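VP5 (Halorubrum pleomorphic virus 2, PDB 6QGI) is a viral envelope spike protein that probably mediates fusion of the virus membrane with that of its haloarchaeal host. Local coordinates at residues F23-S28 with F113-N118; D76-A81 with D470-T475. One frame throughout, in Å; residues are numbered along the deposited sequence.

Contact 1: F23-S28 with F113-N118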
# COMPACT_ATOMS: atom_id res chain seq x y z
N PHE A 23 4.06 8.26 -10.35
CA PHE A 23 2.95 8.30 -9.40
C PHE A 23 2.89 9.63 -8.64
O PHE A 23 3.93 10.26 -8.42
CB PHE A 23 3.10 7.14 -8.40
CG PHE A 23 1.84 6.48 -7.90
CD1 PHE A 23 0.83 6.11 -8.78
CD2 PHE A 23 1.69 6.15 -6.55
CE1 PHE A 23 -0.34 5.49 -8.31
CE2 PHE A 23 0.53 5.52 -6.09
CZ PHE A 23 -0.47 5.19 -6.97
N GLU A 24 1.68 10.04 -8.24
CA GLU A 24 1.49 11.28 -7.49
C GLU A 24 1.75 11.00 -6.02
O GLU A 24 1.01 10.24 -5.39
CB GLU A 24 0.09 11.86 -7.71
CG GLU A 24 -0.10 12.44 -9.11
CD GLU A 24 -1.48 13.00 -9.43
OE1 GLU A 24 -2.41 12.83 -8.61
OE2 GLU A 24 -1.62 13.61 -10.52
N ILE A 25 2.83 11.59 -5.49
CA ILE A 25 3.23 11.40 -4.10
C ILE A 25 2.45 12.40 -3.22
O ILE A 25 2.23 13.54 -3.61
CB ILE A 25 4.79 11.50 -3.94
CG1 ILE A 25 5.44 10.21 -4.49
CG2 ILE A 25 5.22 11.74 -2.47
CD1 ILE A 25 6.81 10.31 -4.87
N VAL A 26 2.03 11.92 -2.03
CA VAL A 26 1.30 12.70 -1.02
C VAL A 26 2.27 13.75 -0.45
O VAL A 26 3.24 13.39 0.22
CB VAL A 26 0.69 11.78 0.07
CG1 VAL A 26 0.03 12.59 1.19
CG2 VAL A 26 -0.31 10.79 -0.53
N GLY A 27 1.99 15.02 -0.76
CA GLY A 27 2.80 16.16 -0.34
C GLY A 27 2.91 16.31 1.16
O GLY A 27 2.03 15.87 1.91
N SER A 28 4.02 16.93 1.60
CA SER A 28 4.34 17.21 3.01
C SER A 28 3.20 18.01 3.66
O SER A 28 2.70 18.97 3.07
CB SER A 28 5.67 17.96 3.10
OG SER A 28 5.88 18.63 4.33
N PHE A 113 10.02 5.65 -5.58
CA PHE A 113 10.41 5.10 -4.29
C PHE A 113 11.21 6.12 -3.47
O PHE A 113 11.00 6.24 -2.27
CB PHE A 113 11.21 3.81 -4.51
CG PHE A 113 11.79 3.16 -3.28
CD1 PHE A 113 11.01 2.33 -2.48
CD2 PHE A 113 13.13 3.33 -2.95
CE1 PHE A 113 11.55 1.73 -1.34
CE2 PHE A 113 13.67 2.72 -1.81
CZ PHE A 113 12.88 1.92 -1.02
N LEU A 114 12.14 6.84 -4.12
CA LEU A 114 12.99 7.81 -3.44
C LEU A 114 12.28 9.14 -3.20
O LEU A 114 12.58 9.79 -2.20
CB LEU A 114 14.32 8.04 -4.19
CG LEU A 114 15.22 6.80 -4.27
CD1 LEU A 114 16.37 7.00 -5.23
CD2 LEU A 114 15.65 6.32 -2.89
N LYS A 115 11.30 9.52 -4.05
CA LYS A 115 10.50 10.73 -3.87
C LYS A 115 9.59 10.59 -2.65
O LYS A 115 9.37 11.56 -1.92
CB LYS A 115 9.68 11.04 -5.12
CG LYS A 115 10.40 11.83 -6.19
CD LYS A 115 9.53 12.03 -7.42
CE LYS A 115 10.35 12.37 -8.64
NZ LYS A 115 10.98 13.72 -8.53
N THR A 116 9.08 9.36 -2.42
CA THR A 116 8.23 8.99 -1.28
C THR A 116 9.02 9.17 0.01
O THR A 116 8.47 9.69 0.98
CB THR A 116 7.71 7.55 -1.45
OG1 THR A 116 7.07 7.43 -2.72
CG2 THR A 116 6.73 7.14 -0.35
N TRP A 117 10.32 8.78 0.01
CA TRP A 117 11.25 8.92 1.14
C TRP A 117 11.61 10.40 1.32
O TRP A 117 11.64 10.89 2.45
CB TRP A 117 12.53 8.06 0.95
CG TRP A 117 13.56 8.24 2.03
CD1 TRP A 117 14.62 9.10 2.02
CD2 TRP A 117 13.65 7.53 3.28
NE1 TRP A 117 15.35 8.98 3.18
CE2 TRP A 117 14.77 8.03 3.97
CE3 TRP A 117 12.87 6.54 3.89
CZ2 TRP A 117 15.15 7.55 5.24
CZ3 TRP A 117 13.24 6.07 5.14
CH2 TRP A 117 14.37 6.57 5.80
N ASN A 118 11.88 11.12 0.20
CA ASN A 118 12.23 12.54 0.19
C ASN A 118 11.12 13.40 0.79
O ASN A 118 11.41 14.25 1.63
CB ASN A 118 12.58 13.00 -1.22
CG ASN A 118 13.92 12.50 -1.68
OD1 ASN A 118 14.67 11.88 -0.92
ND2 ASN A 118 14.25 12.74 -2.94
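A loop-on-helix contact in the N-terminal part of the envelope protein brings Ile25 against Lys115 and Thr116 of the long helix 91-133. Ile25 lies in the extended loop between strand 11-13 and helix 37-60, and its CA comes within 6.2 Å of the CA of Thr116. The contact is small, burying 145 Å² in all, and apolar on the loop side. Ile25 CG1 lies 3.7 Å from Thr116 OG1, a van der Waals approach; the hydroxyl's polar partner is Asn112 O, one turn back along the helix. Ile25 holds CG1 beside its own backbone N (chi1 -74°), which with the extended second torsion directs CD1 at the helix between Lys115 and Thr116. The exact distances of Ile25 CD1 are doubtful, because it is modelled too near Lys115 CB. Lys115 crosses the isoleucine at about a right angle, and its chain runs on away from the loop.

On both sides of Ile25 the loop is tied to the same helix, Phe23 N bonding to Asn112 OD1 and Ser28 N to Glu119 OE2. Thr116 also touches Asn55, Thr58 and Ile59 of helix 37-60 and Trp228 of helix 225-253, whereas Lys115 reaches Met177 of strand 176-186.

Contact 2: D76-A81 with D470-T475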
# COMPACT_ATOMS: atom_id res chain seq x y z
N ASP A 76 8.86 -4.83 -21.65
CA ASP A 76 9.30 -3.63 -22.38
C ASP A 76 10.65 -3.81 -23.06
O ASP A 76 10.85 -3.30 -24.16
CB ASP A 76 9.38 -2.41 -21.44
CG ASP A 76 8.05 -1.86 -20.96
OD1 ASP A 76 7.00 -2.24 -21.52
OD2 ASP A 76 8.06 -1.02 -20.03
N ALA A 77 11.57 -4.51 -22.39
CA ALA A 77 12.92 -4.79 -22.88
C ALA A 77 12.88 -5.74 -24.07
O ALA A 77 13.53 -5.47 -25.08
CB ALA A 77 13.77 -5.39 -21.77
N LYS A 78 12.09 -6.84 -23.97
CA LYS A 78 11.94 -7.84 -25.03
C LYS A 78 11.24 -7.23 -26.26
O LYS A 78 11.72 -7.46 -27.36
CB LYS A 78 11.20 -9.09 -24.55
CG LYS A 78 12.07 -9.98 -23.67
CD LYS A 78 11.35 -11.22 -23.17
CE LYS A 78 12.20 -11.92 -22.14
NZ LYS A 78 11.52 -13.13 -21.64
N ILE A 79 10.17 -6.42 -26.06
CA ILE A 79 9.42 -5.77 -27.15
C ILE A 79 10.38 -4.88 -27.97
O ILE A 79 10.45 -5.04 -29.19
CB ILE A 79 8.16 -5.01 -26.66
CG1 ILE A 79 7.06 -6.01 -26.28
CG2 ILE A 79 7.64 -4.01 -27.71
CD1 ILE A 79 6.01 -5.49 -25.38
N ALA A 80 11.15 -4.00 -27.28
CA ALA A 80 12.13 -3.10 -27.91
C ALA A 80 13.23 -3.88 -28.62
O ALA A 80 13.68 -3.46 -29.69
CB ALA A 80 12.73 -2.18 -26.87
N ALA A 81 13.65 -5.03 -28.05
CA ALA A 81 14.66 -5.90 -28.64
C ALA A 81 14.11 -6.57 -29.90
O ALA A 81 14.85 -6.72 -30.87
CB ALA A 81 15.11 -6.96 -27.63
N ASP A 470 15.24 -15.35 -19.12
CA ASP A 470 16.13 -15.05 -20.24
C ASP A 470 15.88 -15.97 -21.45
O ASP A 470 16.35 -15.67 -22.53
CB ASP A 470 17.61 -15.11 -19.82
CG ASP A 470 18.01 -16.21 -18.83
OD1 ASP A 470 17.28 -17.22 -18.74
OD2 ASP A 470 19.06 -16.06 -18.17
N SER A 471 15.19 -17.10 -21.28
CA SER A 471 14.95 -18.00 -22.42
C SER A 471 13.48 -18.03 -22.90
O SER A 471 13.20 -18.65 -23.93
CB SER A 471 15.41 -19.42 -22.09
OG SER A 471 14.72 -19.93 -20.96
N ASN A 472 12.54 -17.35 -22.20
CA ASN A 472 11.13 -17.41 -22.61
C ASN A 472 10.68 -16.19 -23.46
O ASN A 472 11.46 -15.27 -23.69
CB ASN A 472 10.21 -17.60 -21.40
CG ASN A 472 10.25 -16.53 -20.37
OD1 ASN A 472 10.78 -15.45 -20.58
ND2 ASN A 472 9.69 -16.83 -19.23
N TYR A 473 9.40 -16.22 -23.93
CA TYR A 473 8.71 -15.23 -24.78
C TYR A 473 9.51 -15.02 -26.07
O TYR A 473 9.86 -13.90 -26.46
CB TYR A 473 8.44 -13.93 -24.01
CG TYR A 473 7.33 -14.09 -23.00
CD1 TYR A 473 6.01 -13.88 -23.35
CD2 TYR A 473 7.60 -14.50 -21.70
CE1 TYR A 473 4.98 -14.06 -22.44
CE2 TYR A 473 6.58 -14.64 -20.76
CZ TYR A 473 5.27 -14.42 -21.14
OH TYR A 473 4.24 -14.59 -20.25
N ILE A 474 9.79 -16.16 -26.73
CA ILE A 474 10.55 -16.26 -27.98
C ILE A 474 9.62 -16.75 -29.10
O ILE A 474 10.07 -16.95 -30.23
CB ILE A 474 11.79 -17.18 -27.78
CG1 ILE A 474 11.39 -18.63 -27.40
CG2 ILE A 474 12.75 -16.56 -26.75
CD1 ILE A 474 12.48 -19.71 -27.63
N THR A 475 8.32 -16.94 -28.78
CA THR A 475 7.28 -17.37 -29.73
C THR A 475 6.12 -16.39 -29.70
O THR A 475 5.89 -15.74 -28.68
CB THR A 475 6.79 -18.82 -29.46
OG1 THR A 475 5.88 -18.85 -28.36
CG2 THR A 475 7.92 -19.82 -29.26
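Lys78 of helix 66-86 and Tyr473 of the loop 470-475 have the closest CA atoms of the two segments, 8.1 Å apart, a gap that the lysine side chain spans. The motif on the loop side is the N-cap of helix 476-496 with its lead-in: Thr475 is the N-cap residue, and Tyr473 takes a left-handed helical backbone conformation (phi 57°, psi 53°) that turns the chain just before it. Lys78 donates to the main chain of this lead-in loop. With CG beside its backbone N and everything beyond fully extended, Lys78 points straight out of its helix and delivers NZ to Asn472 O at 3.0 Å. NZ stands well above the carbonyl plane, 65° out of it, with a C=O...NZ angle of 115°.

Thr469 O and His468 ND1 also accept bonds from NZ, so three acceptors surround the buried amino group and would probably favour its charged form, while Asn472 O is itself shared with Trp249 NE1 of helix 225-253. Tyr473 flanks the lysine from the side: its CB is 4.1 Å from Lys78 CD, and the two side chains run at about a right angle. The tyrosine is held by a stack on the ring of His468, an edge-to-face meeting with Trp479 and a hydrogen bond from OH to Glu466 O.

Asn472 turns its amide back over its own loop, where OD1 accepts from Thr469 N and sits in plane at the edge of the Tyr473 ring. Lys78 NZ lies only 2.7 Å from Asn472 OD1, yet the alignment does not make a hydrogen bond.

How the contacts relate
Contacts 1 and 2 lie 32 Å apart between centres, with about 14 Å between their nearest atoms. Their segments alternate along the chain: 23-28, 76-81, 113-118, 470-475. The consecutive helices 66-86 and 91-133 connect them, Ala77 packing on Val102, and Ala81 on Val94 and Ala98. Helix 225-253 borders both, near its start at contact 1 and near its end at contact 2. Contact 1 thus joins parts of the N-terminal envelope region to each other, whereas contact 2 brings the chain back after the later strands and ties the loop leading into helix 476-496, the last modelled helix, to helix 66-86.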